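Local coordinates for ABC transporter periplasmic peptide-binding protein (PDB 4QFL) that binds dipeptides in the periplasm, here holding Ala-Phe, and probably delivers them to an ABC transporter for uptake, at residues Ile292-Phe297 / Lys457-Trp462; Ala325-Asn330 / Tyr385-Arg390; Phe372-Trp377 / His426-Leu431; Trp377-Ser382 / Tyr412-Phe417. All coordinates share one frame; numbering follows the deposited sequence.

Contact 1 (Ile292-Phe297 / Lys457-Trp462); sequences IGYWAF and KNPANW
The phenol of Tyr294 meets the ring of Pro459 at its hydroxyl end, with Tyr294 OH 3.1 Å from Pro459 CG. The two side chains cross at about a right angle, and Pro459 CG approaches the tyrosine ring obliquely, 4.0 Å from Tyr294 CZ. The CB of Tyr294 points toward the loop, and CG sits between the backbone N and the carbonyl carbon (chi1 55°), the crowded position. Two residues further along the strand, the methyl of Ala296 packs on the neighbouring ring carbon, Ala296 CB to Pro459 CB being 3.7 Å. A phenylalanine in place of Tyr294 would probably leave Pro459 CG without its closest neighbour on the strand and open a small gap there. The side chain of Tyr294 is also about 4 Å from the bound phenylalanine, so the contact lies beside the dipeptide pocket.

Phe297 turns its CB away from the loop and takes part through its carbonyl: Phe297 O receives a CA-H...O contact from Ala460 CA at 3.0 Å, and Ala460 CB lies 3.5 Å from the same oxygen. Local bonds help to shape the loop. A type I turn runs from Asn458 to Asn461, and Asn458 OD1 accepts from Ala460 N at 2.9 Å, an Asx turn. Asn458 ND2 is bonded to Thr453 OG1.

The loop, which joins helices 450-454 and 465-475, thus lies against the end of strand 291-297. That strand runs between antiparallel neighbours 428-434 and 500-513, and Val429 of the former touches both Ala296 and Pro459.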
# COMPACT_ATOMS: atom_id res chain seq x y z
N ILE A 292 2.83 -9.60 1.43
CA ILE A 292 2.49 -10.63 2.40
C ILE A 292 1.01 -10.61 2.71
O ILE A 292 0.42 -9.55 2.87
CB ILE A 292 3.27 -10.43 3.70
CG1 ILE A 292 2.87 -11.51 4.72
CG2 ILE A 292 3.06 -9.02 4.22
CD1 ILE A 292 3.46 -12.87 4.43
N GLY A 293 0.41 -11.80 2.73
CA GLY A 293 -0.94 -11.98 3.21
C GLY A 293 -0.88 -12.71 4.54
O GLY A 293 -0.21 -13.76 4.67
N TYR A 294 -1.57 -12.17 5.54
CA TYR A 294 -1.53 -12.67 6.92
C TYR A 294 -2.91 -12.75 7.59
O TYR A 294 -3.90 -12.18 7.11
CB TYR A 294 -0.58 -11.81 7.79
CG TYR A 294 -0.95 -10.35 7.75
CD1 TYR A 294 -2.14 -9.89 8.31
CD2 TYR A 294 -0.12 -9.42 7.14
CE1 TYR A 294 -2.49 -8.56 8.27
CE2 TYR A 294 -0.47 -8.08 7.09
CZ TYR A 294 -1.65 -7.66 7.65
OH TYR A 294 -2.00 -6.34 7.60
N TRP A 295 -2.96 -13.46 8.70
CA TRP A 295 -4.13 -13.46 9.58
C TRP A 295 -3.75 -12.67 10.83
O TRP A 295 -2.94 -13.13 11.65
CB TRP A 295 -4.47 -14.90 9.97
CG TRP A 295 -5.76 -15.11 10.72
CD1 TRP A 295 -6.86 -14.32 10.72
CD2 TRP A 295 -6.07 -16.23 11.56
NE1 TRP A 295 -7.83 -14.87 11.52
CE2 TRP A 295 -7.37 -16.04 12.04
CE3 TRP A 295 -5.36 -17.37 11.95
CZ2 TRP A 295 -7.99 -16.95 12.89
CZ3 TRP A 295 -5.97 -18.27 12.80
CH2 TRP A 295 -7.28 -18.05 13.26
N ALA A 296 -4.31 -11.48 10.97
CA ALA A 296 -3.98 -10.63 12.10
C ALA A 296 -4.97 -10.83 13.24
O ALA A 296 -6.17 -10.87 13.02
CB ALA A 296 -3.94 -9.18 11.68
N PHE A 297 -4.45 -10.94 14.46
CA PHE A 297 -5.27 -10.97 15.66
C PHE A 297 -5.34 -9.61 16.35
O PHE A 297 -4.35 -8.89 16.42
CB PHE A 297 -4.72 -11.99 16.64
CG PHE A 297 -4.65 -13.37 16.09
CD1 PHE A 297 -5.79 -14.15 15.99
CD2 PHE A 297 -3.45 -13.90 15.66
CE1 PHE A 297 -5.74 -15.42 15.47
CE2 PHE A 297 -3.38 -15.18 15.15
CZ PHE A 297 -4.53 -15.94 15.06
N LYS A 457 -3.44 1.79 11.70
CA LYS A 457 -2.99 1.04 10.52
C LYS A 457 -2.38 -0.33 10.85
O LYS A 457 -1.88 -1.02 9.97
CB LYS A 457 -2.03 1.88 9.69
CG LYS A 457 -2.72 3.06 8.99
CD LYS A 457 -4.02 2.63 8.32
CE LYS A 457 -4.49 3.62 7.28
NZ LYS A 457 -5.84 3.27 6.80
N ASN A 458 -2.41 -0.70 12.12
CA ASN A 458 -1.86 -1.97 12.57
C ASN A 458 -2.99 -2.95 12.85
O ASN A 458 -3.66 -2.85 13.87
CB ASN A 458 -1.04 -1.73 13.84
CG ASN A 458 -0.41 -2.99 14.38
OD1 ASN A 458 -0.76 -4.10 13.99
ND2 ASN A 458 0.54 -2.83 15.29
N PRO A 459 -3.22 -3.91 11.95
CA PRO A 459 -4.37 -4.81 12.09
C PRO A 459 -4.27 -5.74 13.30
O PRO A 459 -5.25 -6.34 13.70
CB PRO A 459 -4.37 -5.62 10.78
CG PRO A 459 -3.53 -4.82 9.84
CD PRO A 459 -2.50 -4.14 10.68
N ALA A 460 -3.08 -5.85 13.90
CA ALA A 460 -2.92 -6.65 15.11
C ALA A 460 -3.12 -5.83 16.39
O ALA A 460 -3.07 -6.37 17.50
CB ALA A 460 -1.56 -7.32 15.12
N ASN A 461 -3.33 -4.53 16.25
CA ASN A 461 -3.56 -3.68 17.40
C ASN A 461 -2.48 -3.97 18.43
O ASN A 461 -2.78 -4.20 19.60
CB ASN A 461 -4.94 -3.97 17.98
CG ASN A 461 -5.45 -2.85 18.87
OD1 ASN A 461 -4.90 -1.74 18.90
ND2 ASN A 461 -6.53 -3.14 19.60
N TRP A 462 -1.24 -3.96 17.98
CA TRP A 462 -0.11 -4.49 18.76
C TRP A 462 0.99 -3.44 18.91
O TRP A 462 1.74 -3.16 17.97
CB TRP A 462 0.43 -5.72 18.04
CG TRP A 462 1.46 -6.57 18.73
CD1 TRP A 462 1.26 -7.38 19.81
CD2 TRP A 462 2.83 -6.76 18.32
NE1 TRP A 462 2.43 -8.05 20.12
CE2 TRP A 462 3.40 -7.69 19.22
CE3 TRP A 462 3.62 -6.24 17.29
CZ2 TRP A 462 4.73 -8.10 19.12
CZ3 TRP A 462 4.95 -6.65 17.20
CH2 TRP A 462 5.49 -7.57 18.10

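Contact 2 (Ala325-Asn330 / Tyr385-Arg390); sequences AVYYGN and YNPNAR. With PHE (phenylalanine), chain D.
An Asx turn leads into the N-terminus of helix 389-401, just after the dipeptide-pocket residue Tyr385, and the turn that follows helix 319-325 packs against it. Asn386 OD1 accepts from Asn388 N at 3.1 Å, while Asn388 is the N-cap of the helix, its OD1 taking the backbone N of Lys391.

Across the contact, Tyr327 OH donates to Tyr385 O at 2.7 Å, with the donor tilted 17° from the carbonyl plane and the oxygen at the edge of the Tyr327 ring. One face of that ring receives Pro387 CD, 4.1 Å from the ring centroid in a CH-pi contact, and the two side chains cross at about a right angle. The carbonyl of Val326 meets the same proline, Val326 O to Pro387 CG being 3.5 Å, and Val326 CG1 reaches Asn386 OD1 at 3.8 Å. A leucine in place of Tyr327 would probably leave Tyr385 O without this donor and Pro387 CD without an aromatic face, freeing the backbone beside the pocket to shift.

The CB of Tyr385 points away from 325-330, and its phenol reaches the ligand while its backbone O is bonded to Tyr327. Gly50 N, Thr48 O and Arg383 NE also bond the bound phenylalanine, and Tyr385 OH donates to its carboxylate oxygen O at 2.6 Å.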
# COMPACT_ATOMS: atom_id res chain seq x y z
N ALA A 325 -6.68 -24.09 -2.87
CA ALA A 325 -8.04 -23.60 -3.03
C ALA A 325 -8.10 -22.10 -3.27
O ALA A 325 -8.92 -21.65 -4.05
CB ALA A 325 -8.88 -23.98 -1.82
N VAL A 326 -7.25 -21.34 -2.58
CA VAL A 326 -7.26 -19.89 -2.69
C VAL A 326 -6.25 -19.39 -3.70
O VAL A 326 -6.60 -18.67 -4.62
CB VAL A 326 -7.00 -19.19 -1.33
CG1 VAL A 326 -6.99 -17.67 -1.51
CG2 VAL A 326 -8.06 -19.59 -0.32
N TYR A 327 -4.99 -19.77 -3.52
CA TYR A 327 -3.92 -19.21 -4.35
C TYR A 327 -3.73 -19.95 -5.65
O TYR A 327 -2.90 -19.56 -6.47
CB TYR A 327 -2.60 -19.14 -3.58
CG TYR A 327 -2.65 -18.13 -2.46
CD1 TYR A 327 -3.18 -18.47 -1.23
CD2 TYR A 327 -2.17 -16.84 -2.64
CE1 TYR A 327 -3.24 -17.54 -0.19
CE2 TYR A 327 -2.21 -15.92 -1.62
CZ TYR A 327 -2.75 -16.27 -0.40
OH TYR A 327 -2.81 -15.36 0.62
N TYR A 328 -4.52 -21.01 -5.84
CA TYR A 328 -4.50 -21.76 -7.09
C TYR A 328 -3.10 -22.23 -7.46
O TYR A 328 -2.78 -22.37 -8.64
CB TYR A 328 -5.09 -20.91 -8.23
CG TYR A 328 -6.60 -20.96 -8.31
CD1 TYR A 328 -7.39 -20.50 -7.27
CD2 TYR A 328 -7.22 -21.48 -9.43
CE1 TYR A 328 -8.77 -20.56 -7.35
CE2 TYR A 328 -8.60 -21.54 -9.51
CZ TYR A 328 -9.37 -21.08 -8.47
OH TYR A 328 -10.74 -21.15 -8.58
N GLY A 329 -2.27 -22.48 -6.46
CA GLY A 329 -0.90 -22.92 -6.67
C GLY A 329 0.05 -21.84 -7.15
O GLY A 329 1.23 -22.11 -7.35
N ASN A 330 -0.45 -20.63 -7.34
CA ASN A 330 0.39 -19.53 -7.81
C ASN A 330 1.17 -18.80 -6.70
O ASN A 330 2.10 -18.04 -6.98
CB ASN A 330 -0.47 -18.53 -8.59
CG ASN A 330 -1.23 -19.17 -9.73
OD1 ASN A 330 -0.69 -20.01 -10.46
ND2 ASN A 330 -2.49 -18.80 -9.89
N TYR A 385 -1.79 -10.03 -2.36
CA TYR A 385 -1.41 -10.94 -1.29
C TYR A 385 -2.52 -11.92 -0.90
O TYR A 385 -2.29 -12.84 -0.13
CB TYR A 385 -0.93 -10.17 -0.08
CG TYR A 385 -1.84 -9.03 0.33
CD1 TYR A 385 -2.92 -9.26 1.17
CD2 TYR A 385 -1.62 -7.75 -0.13
CE1 TYR A 385 -3.75 -8.23 1.55
CE2 TYR A 385 -2.45 -6.71 0.24
CZ TYR A 385 -3.51 -6.95 1.08
OH TYR A 385 -4.35 -5.93 1.46
N ASN A 386 -3.72 -11.73 -1.44
CA ASN A 386 -4.84 -12.60 -1.13
C ASN A 386 -5.98 -12.48 -2.14
O ASN A 386 -6.81 -11.58 -2.04
CB ASN A 386 -5.35 -12.36 0.29
CG ASN A 386 -6.35 -13.41 0.74
OD1 ASN A 386 -6.94 -14.10 -0.09
ND2 ASN A 386 -6.52 -13.55 2.04
N PRO A 387 -5.98 -13.45 -3.15
CA PRO A 387 -7.02 -13.23 -4.17
C PRO A 387 -8.47 -13.60 -3.79
O PRO A 387 -9.38 -13.31 -4.56
CB PRO A 387 -6.55 -14.06 -5.36
CG PRO A 387 -5.92 -15.24 -4.75
CD PRO A 387 -5.16 -14.69 -3.60
N ASN A 388 -8.68 -14.22 -2.65
CA ASN A 388 -10.03 -14.55 -2.20
C ASN A 388 -10.14 -14.70 -0.69
O ASN A 388 -10.18 -15.82 -0.17
CB ASN A 388 -10.53 -15.82 -2.90
CG ASN A 388 -12.04 -15.98 -2.83
OD1 ASN A 388 -12.72 -15.36 -2.01
ND2 ASN A 388 -12.58 -16.83 -3.70
N ALA A 389 -10.20 -13.57 0.02
CA ALA A 389 -10.23 -13.59 1.48
C ALA A 389 -11.45 -14.35 1.98
O ALA A 389 -11.39 -15.02 3.00
CB ALA A 389 -10.21 -12.18 2.03
N ARG A 390 -12.55 -14.23 1.24
CA ARG A 390 -13.82 -14.88 1.59
C ARG A 390 -13.65 -16.39 1.59
O ARG A 390 -13.98 -17.05 2.56
CB ARG A 390 -14.88 -14.54 0.56
CG ARG A 390 -16.04 -13.73 1.07
CD ARG A 390 -17.07 -14.56 1.82
NE ARG A 390 -18.15 -13.68 2.29
CZ ARG A 390 -19.00 -13.96 3.27
NH1 ARG A 390 -18.94 -15.11 3.92
NH2 ARG A 390 -19.92 -13.07 3.61
N PHE D . -2.39 -1.33 1.24
CA PHE D . -3.37 -2.40 1.37
C PHE D . -3.88 -2.81 0.01
O PHE D . -4.17 -3.97 -0.23
CB PHE D . -4.56 -1.92 2.20
CG PHE D . -4.25 -1.76 3.65
CD1 PHE D . -3.59 -2.75 4.36
CD2 PHE D . -4.62 -0.61 4.32
CE1 PHE D . -3.32 -2.61 5.69
CE2 PHE D . -4.36 -0.46 5.65
CZ PHE D . -3.70 -1.46 6.34
OXT PHE D . -4.01 -1.97 -0.88

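Contact 3 (Phe372-Trp377 / His426-Leu431); sequences FDMSIW and HDSVLL
The indole of Trp377 takes His426 CB over one face, 3.4 Å from the centroid of its five-membered ring in a CH-pi contact, and has Ser375 OG in plane at its edge. The imidazole of His426 turns its own edge to the face of Trp377, an edge-to-face pair with planes at 64°, and its NE2 bonds Pro459 O. The two side chains cross at about a right angle.

These rings sit beside a pair of parallel beta strands, 373-377 and 428-431, in register at Trp377 and Val429; the second carries Leu431, a residue of the phenylalanine pocket. Trp377 CB and Val429 CG2 pack 3.8 Å apart on one face of the sheet, where Phe417 and Ile421 of helix 414-422 cover Val429. Ile376 CG2 meets Leu430 CG on the other. The backbone ladder is short: Trp377 N donates to Ser428 O, and Leu430 N to Trp377 O at 2.8 Å, the latter nearly along the C=O axis.

Toward the start of the pair, side chains take over the bonding. Asp427 OD2 accepts from Ser375 N at 2.9 Å on its anti side, somewhat out of the carboxylate plane, while Asp427 OD1 forms a salt bridge with Arg301, so both carboxylate oxygens are engaged. In return Ser375 OG accepts from Asp427 N at 3.3 Å. The Met374 chain bends at chi3 to put CE 3.4 Å from Ser428 OG. That hydroxyl, which also has a weak bond from Trp295 NE1, donates in the carbonyl plane to a lone pair of Ser375 O at 2.8 Å.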
# COMPACT_ATOMS: atom_id res chain seq x y z
N PHE A 372 -14.43 -21.44 21.90
CA PHE A 372 -15.10 -20.15 21.93
C PHE A 372 -15.58 -19.75 20.55
O PHE A 372 -15.39 -20.48 19.58
CB PHE A 372 -14.14 -19.08 22.46
CG PHE A 372 -12.79 -19.09 21.80
CD1 PHE A 372 -12.59 -18.45 20.59
CD2 PHE A 372 -11.72 -19.76 22.39
CE1 PHE A 372 -11.35 -18.47 19.98
CE2 PHE A 372 -10.48 -19.78 21.78
CZ PHE A 372 -10.30 -19.14 20.57
N ASP A 373 -16.21 -18.58 20.49
CA ASP A 373 -16.60 -17.96 19.23
C ASP A 373 -15.60 -16.86 18.84
O ASP A 373 -15.02 -16.21 19.71
CB ASP A 373 -17.99 -17.34 19.35
CG ASP A 373 -19.09 -18.38 19.41
OD1 ASP A 373 -18.78 -19.58 19.57
OD2 ASP A 373 -20.27 -17.98 19.29
N MET A 374 -15.42 -16.65 17.55
CA MET A 374 -14.62 -15.52 17.10
C MET A 374 -15.06 -15.07 15.72
O MET A 374 -15.69 -15.83 14.98
CB MET A 374 -13.14 -15.88 17.06
CG MET A 374 -12.78 -16.94 16.03
SD MET A 374 -11.02 -17.28 16.03
CE MET A 374 -10.36 -15.66 15.61
N SER A 375 -14.71 -13.84 15.37
CA SER A 375 -14.90 -13.35 14.02
C SER A 375 -13.58 -13.44 13.25
O SER A 375 -12.49 -13.35 13.82
CB SER A 375 -15.47 -11.93 13.99
OG SER A 375 -14.61 -10.98 14.63
N ILE A 376 -13.71 -13.68 11.95
CA ILE A 376 -12.63 -13.47 11.02
C ILE A 376 -13.15 -12.48 10.00
O ILE A 376 -14.11 -12.76 9.29
CB ILE A 376 -12.22 -14.74 10.30
CG1 ILE A 376 -11.64 -15.75 11.29
CG2 ILE A 376 -11.22 -14.43 9.19
CD1 ILE A 376 -11.17 -17.03 10.63
N TRP A 377 -12.52 -11.33 9.95
CA TRP A 377 -12.87 -10.33 8.97
C TRP A 377 -12.19 -10.63 7.64
O TRP A 377 -10.99 -10.89 7.60
CB TRP A 377 -12.48 -8.97 9.50
CG TRP A 377 -13.43 -8.49 10.54
CD1 TRP A 377 -13.83 -9.15 11.67
CD2 TRP A 377 -14.11 -7.23 10.55
NE1 TRP A 377 -14.72 -8.39 12.38
CE2 TRP A 377 -14.91 -7.20 11.71
CE3 TRP A 377 -14.12 -6.13 9.69
CZ2 TRP A 377 -15.71 -6.11 12.03
CZ3 TRP A 377 -14.91 -5.06 10.01
CH2 TRP A 377 -15.69 -5.05 11.17
N HIS A 426 -12.56 -5.72 15.04
CA HIS A 426 -12.46 -7.15 14.73
C HIS A 426 -11.84 -7.96 15.84
O HIS A 426 -11.13 -7.42 16.68
CB HIS A 426 -11.62 -7.35 13.47
CG HIS A 426 -10.22 -6.84 13.59
ND1 HIS A 426 -9.91 -5.50 13.68
CD2 HIS A 426 -9.03 -7.50 13.64
CE1 HIS A 426 -8.61 -5.35 13.77
NE2 HIS A 426 -8.05 -6.55 13.75
N ASP A 427 -12.09 -9.27 15.82
CA ASP A 427 -11.34 -10.23 16.62
C ASP A 427 -10.07 -10.57 15.86
O ASP A 427 -8.97 -10.59 16.42
CB ASP A 427 -12.09 -11.55 16.79
CG ASP A 427 -13.23 -11.47 17.78
OD1 ASP A 427 -13.29 -10.50 18.56
OD2 ASP A 427 -14.05 -12.41 17.77
N SER A 428 -10.25 -10.86 14.58
CA SER A 428 -9.16 -11.22 13.69
C SER A 428 -9.55 -10.83 12.28
O SER A 428 -10.73 -10.66 11.98
CB SER A 428 -8.86 -12.72 13.75
OG SER A 428 -9.83 -13.47 13.04
N VAL A 429 -8.56 -10.68 11.42
CA VAL A 429 -8.79 -10.24 10.05
C VAL A 429 -7.77 -10.84 9.11
O VAL A 429 -6.60 -11.04 9.46
CB VAL A 429 -8.71 -8.70 9.94
CG1 VAL A 429 -7.38 -8.21 10.48
CG2 VAL A 429 -8.90 -8.26 8.49
N LEU A 430 -8.24 -11.12 7.90
CA LEU A 430 -7.38 -11.52 6.80
C LEU A 430 -7.03 -10.25 6.05
O LEU A 430 -7.89 -9.63 5.44
CB LEU A 430 -8.12 -12.48 5.87
CG LEU A 430 -8.51 -13.82 6.49
CD1 LEU A 430 -9.37 -14.62 5.53
CD2 LEU A 430 -7.27 -14.59 6.91
N LEU A 431 -5.77 -9.87 6.10
CA LEU A 431 -5.30 -8.69 5.41
C LEU A 431 -3.88 -8.94 4.91
O LEU A 431 -3.49 -10.08 4.69
CB LEU A 431 -5.31 -7.48 6.35
CG LEU A 431 -6.23 -6.33 5.92
CD1 LEU A 431 -6.52 -5.36 7.05
CD2 LEU A 431 -5.68 -5.62 4.70

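Contact 4 (Trp377-Ser382 / Tyr412-Phe417); sequences WAMPVS and YEWNTF. With PHE (phenylalanine), chain D.
Phe417 and Trp377 pass each other heading opposite ways, their planes at 45° and Phe417 CE1 3.7 Å from Trp377 CE3. Tyr412 crosses the far end of the same indole obliquely, with Tyr412 CE2 3.5 Å from Trp377 CH2, and the three rings form an aromatic cluster. Phe417 has CG anti to its backbone N (chi1 -172°) and presents one face to Met379 CA, a CH-pi contact offset toward the rim. Its CE1 also lies 3.3 Å from Ala378 O, a buried oxygen that finds no polar partner.

Met379 runs alongside the Trp414 indole in the same direction. Met379 SD is 4.8 Å from the centroid of the Trp414 six-membered ring, an oblique Met-aromatic contact. Val381 crosses Trp414 at about a right angle and sets CG2 over the indole face, 3.8 Å from the five-membered ring centroid. Pro380 packs CD on the indole and wedges CG against the segment leading into the helix, 3.1 Å from Tyr412 O.

Glu413 caps that helix, its OE1 gripped by both Thr416 N and Thr416 OG1 and its OE2 by Asn415 N. Trp414, with CZ2 3.8 Å from the bound phenylalanine O, is the first residue of helix 414-422 and belongs to the phenylalanine pocket of this family 5 solute-binding protein.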
# COMPACT_ATOMS: atom_id res chain seq x y z
N TRP A 377 -12.52 -11.33 9.95
CA TRP A 377 -12.87 -10.33 8.97
C TRP A 377 -12.19 -10.63 7.64
O TRP A 377 -10.99 -10.89 7.60
CB TRP A 377 -12.48 -8.97 9.50
CG TRP A 377 -13.43 -8.49 10.54
CD1 TRP A 377 -13.83 -9.15 11.67
CD2 TRP A 377 -14.11 -7.23 10.55
NE1 TRP A 377 -14.72 -8.39 12.38
CE2 TRP A 377 -14.91 -7.20 11.71
CE3 TRP A 377 -14.12 -6.13 9.69
CZ2 TRP A 377 -15.71 -6.11 12.03
CZ3 TRP A 377 -14.91 -5.06 10.01
CH2 TRP A 377 -15.69 -5.05 11.17
N ALA A 378 -12.97 -10.61 6.56
CA ALA A 378 -12.49 -10.98 5.23
C ALA A 378 -12.67 -9.85 4.22
O ALA A 378 -13.76 -9.30 4.09
CB ALA A 378 -13.21 -12.23 4.73
N MET A 379 -11.59 -9.53 3.50
CA MET A 379 -11.61 -8.51 2.45
C MET A 379 -12.61 -8.86 1.34
O MET A 379 -12.74 -10.03 0.97
CB MET A 379 -10.21 -8.34 1.86
CG MET A 379 -9.17 -8.03 2.91
SD MET A 379 -7.48 -7.94 2.28
CE MET A 379 -7.12 -9.68 2.09
N PRO A 380 -13.31 -7.84 0.81
CA PRO A 380 -14.35 -8.02 -0.21
C PRO A 380 -13.81 -8.07 -1.64
O PRO A 380 -14.54 -8.42 -2.57
CB PRO A 380 -15.22 -6.78 -0.03
CG PRO A 380 -14.24 -5.73 0.38
CD PRO A 380 -13.20 -6.43 1.23
N VAL A 381 -12.54 -7.72 -1.81
CA VAL A 381 -11.95 -7.63 -3.14
C VAL A 381 -10.62 -8.39 -3.18
O VAL A 381 -9.98 -8.60 -2.15
CB VAL A 381 -11.67 -6.17 -3.51
CG1 VAL A 381 -12.96 -5.45 -3.84
CG2 VAL A 381 -10.95 -5.48 -2.37
N SER A 382 -10.22 -8.79 -4.38
CA SER A 382 -8.94 -9.47 -4.60
C SER A 382 -7.75 -8.52 -4.42
O SER A 382 -7.78 -7.39 -4.91
CB SER A 382 -8.92 -10.06 -6.02
OG SER A 382 -7.67 -10.65 -6.29
N TYR A 412 -17.29 -6.19 4.63
CA TYR A 412 -17.90 -4.93 4.23
C TYR A 412 -17.18 -4.38 3.01
O TYR A 412 -16.08 -4.82 2.69
CB TYR A 412 -17.84 -3.89 5.36
CG TYR A 412 -18.51 -4.29 6.66
CD1 TYR A 412 -19.86 -4.10 6.85
CD2 TYR A 412 -17.77 -4.83 7.70
CE1 TYR A 412 -20.48 -4.47 8.04
CE2 TYR A 412 -18.37 -5.19 8.90
CZ TYR A 412 -19.72 -5.01 9.06
OH TYR A 412 -20.32 -5.37 10.26
N GLU A 413 -17.80 -3.41 2.34
CA GLU A 413 -17.17 -2.66 1.26
C GLU A 413 -15.71 -2.35 1.61
O GLU A 413 -15.40 -1.99 2.75
CB GLU A 413 -17.98 -1.38 0.96
CG GLU A 413 -17.43 -0.47 -0.15
CD GLU A 413 -16.30 0.41 0.31
OE1 GLU A 413 -16.34 0.85 1.48
OE2 GLU A 413 -15.36 0.65 -0.48
N TRP A 414 -14.82 -2.49 0.62
CA TRP A 414 -13.37 -2.39 0.82
C TRP A 414 -12.93 -1.22 1.67
O TRP A 414 -12.27 -1.42 2.69
CB TRP A 414 -12.67 -2.35 -0.53
CG TRP A 414 -11.16 -2.30 -0.53
CD1 TRP A 414 -10.39 -1.58 -1.38
CD2 TRP A 414 -10.24 -3.04 0.30
NE1 TRP A 414 -9.06 -1.79 -1.14
CE2 TRP A 414 -8.94 -2.69 -0.11
CE3 TRP A 414 -10.39 -3.95 1.35
CZ2 TRP A 414 -7.79 -3.21 0.49
CZ3 TRP A 414 -9.25 -4.47 1.95
CH2 TRP A 414 -7.96 -4.10 1.51
N ASN A 415 -13.29 -0.00 1.27
CA ASN A 415 -12.89 1.18 2.03
C ASN A 415 -13.49 1.24 3.44
O ASN A 415 -12.83 1.66 4.39
CB ASN A 415 -13.21 2.47 1.26
CG ASN A 415 -12.41 2.60 -0.04
OD1 ASN A 415 -11.22 2.29 -0.10
ND2 ASN A 415 -13.08 3.05 -1.08
N THR A 416 -14.75 0.83 3.57
CA THR A 416 -15.41 0.73 4.87
C THR A 416 -14.67 -0.27 5.75
O THR A 416 -14.44 -0.03 6.93
CB THR A 416 -16.85 0.21 4.69
OG1 THR A 416 -17.58 1.11 3.86
CG2 THR A 416 -17.54 0.09 6.05
N PHE A 417 -14.33 -1.40 5.14
CA PHE A 417 -13.60 -2.48 5.79
C PHE A 417 -12.32 -1.97 6.44
O PHE A 417 -12.07 -2.22 7.63
CB PHE A 417 -13.27 -3.52 4.72
CG PHE A 417 -12.67 -4.78 5.26
CD1 PHE A 417 -13.48 -5.77 5.78
CD2 PHE A 417 -11.31 -5.00 5.19
CE1 PHE A 417 -12.94 -6.94 6.25
CE2 PHE A 417 -10.77 -6.17 5.65
CZ PHE A 417 -11.58 -7.15 6.19
N PHE D . -2.39 -1.33 1.24
CA PHE D . -3.37 -2.40 1.37
C PHE D . -3.88 -2.81 0.01
O PHE D . -4.17 -3.97 -0.23
CB PHE D . -4.56 -1.92 2.20
CG PHE D . -4.25 -1.76 3.65
CD1 PHE D . -3.59 -2.75 4.36
CD2 PHE D . -4.62 -0.61 4.32
CE1 PHE D . -3.32 -2.61 5.69
CE2 PHE D . -4.36 -0.46 5.65
CZ PHE D . -3.70 -1.46 6.34
OXT PHE D . -4.01 -1.97 -0.88

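In the fold
From the N terminus, strand 291-297 comes first and waits longest for its partner: contact 1 closes the widest loop, ending at 457-462, and contacts 2, 3 and 4 all fall within it. The turn at 325-330 is next; contact 2 joins it to 385-390. Strand 373-378 begins before that loop has closed, so contact 2 crosses both contact 3 and contact 4. Contact 4 lies within contact 3, and the two share Trp377. Strand 428-434, between strands 291-297 and 373-378, links contacts 1 and 3 through Ala296 N and Val429 O, while Met379 touches Tyr385 and Leu431, joining contacts 2, 3 and 4 beside the bound phenylalanine.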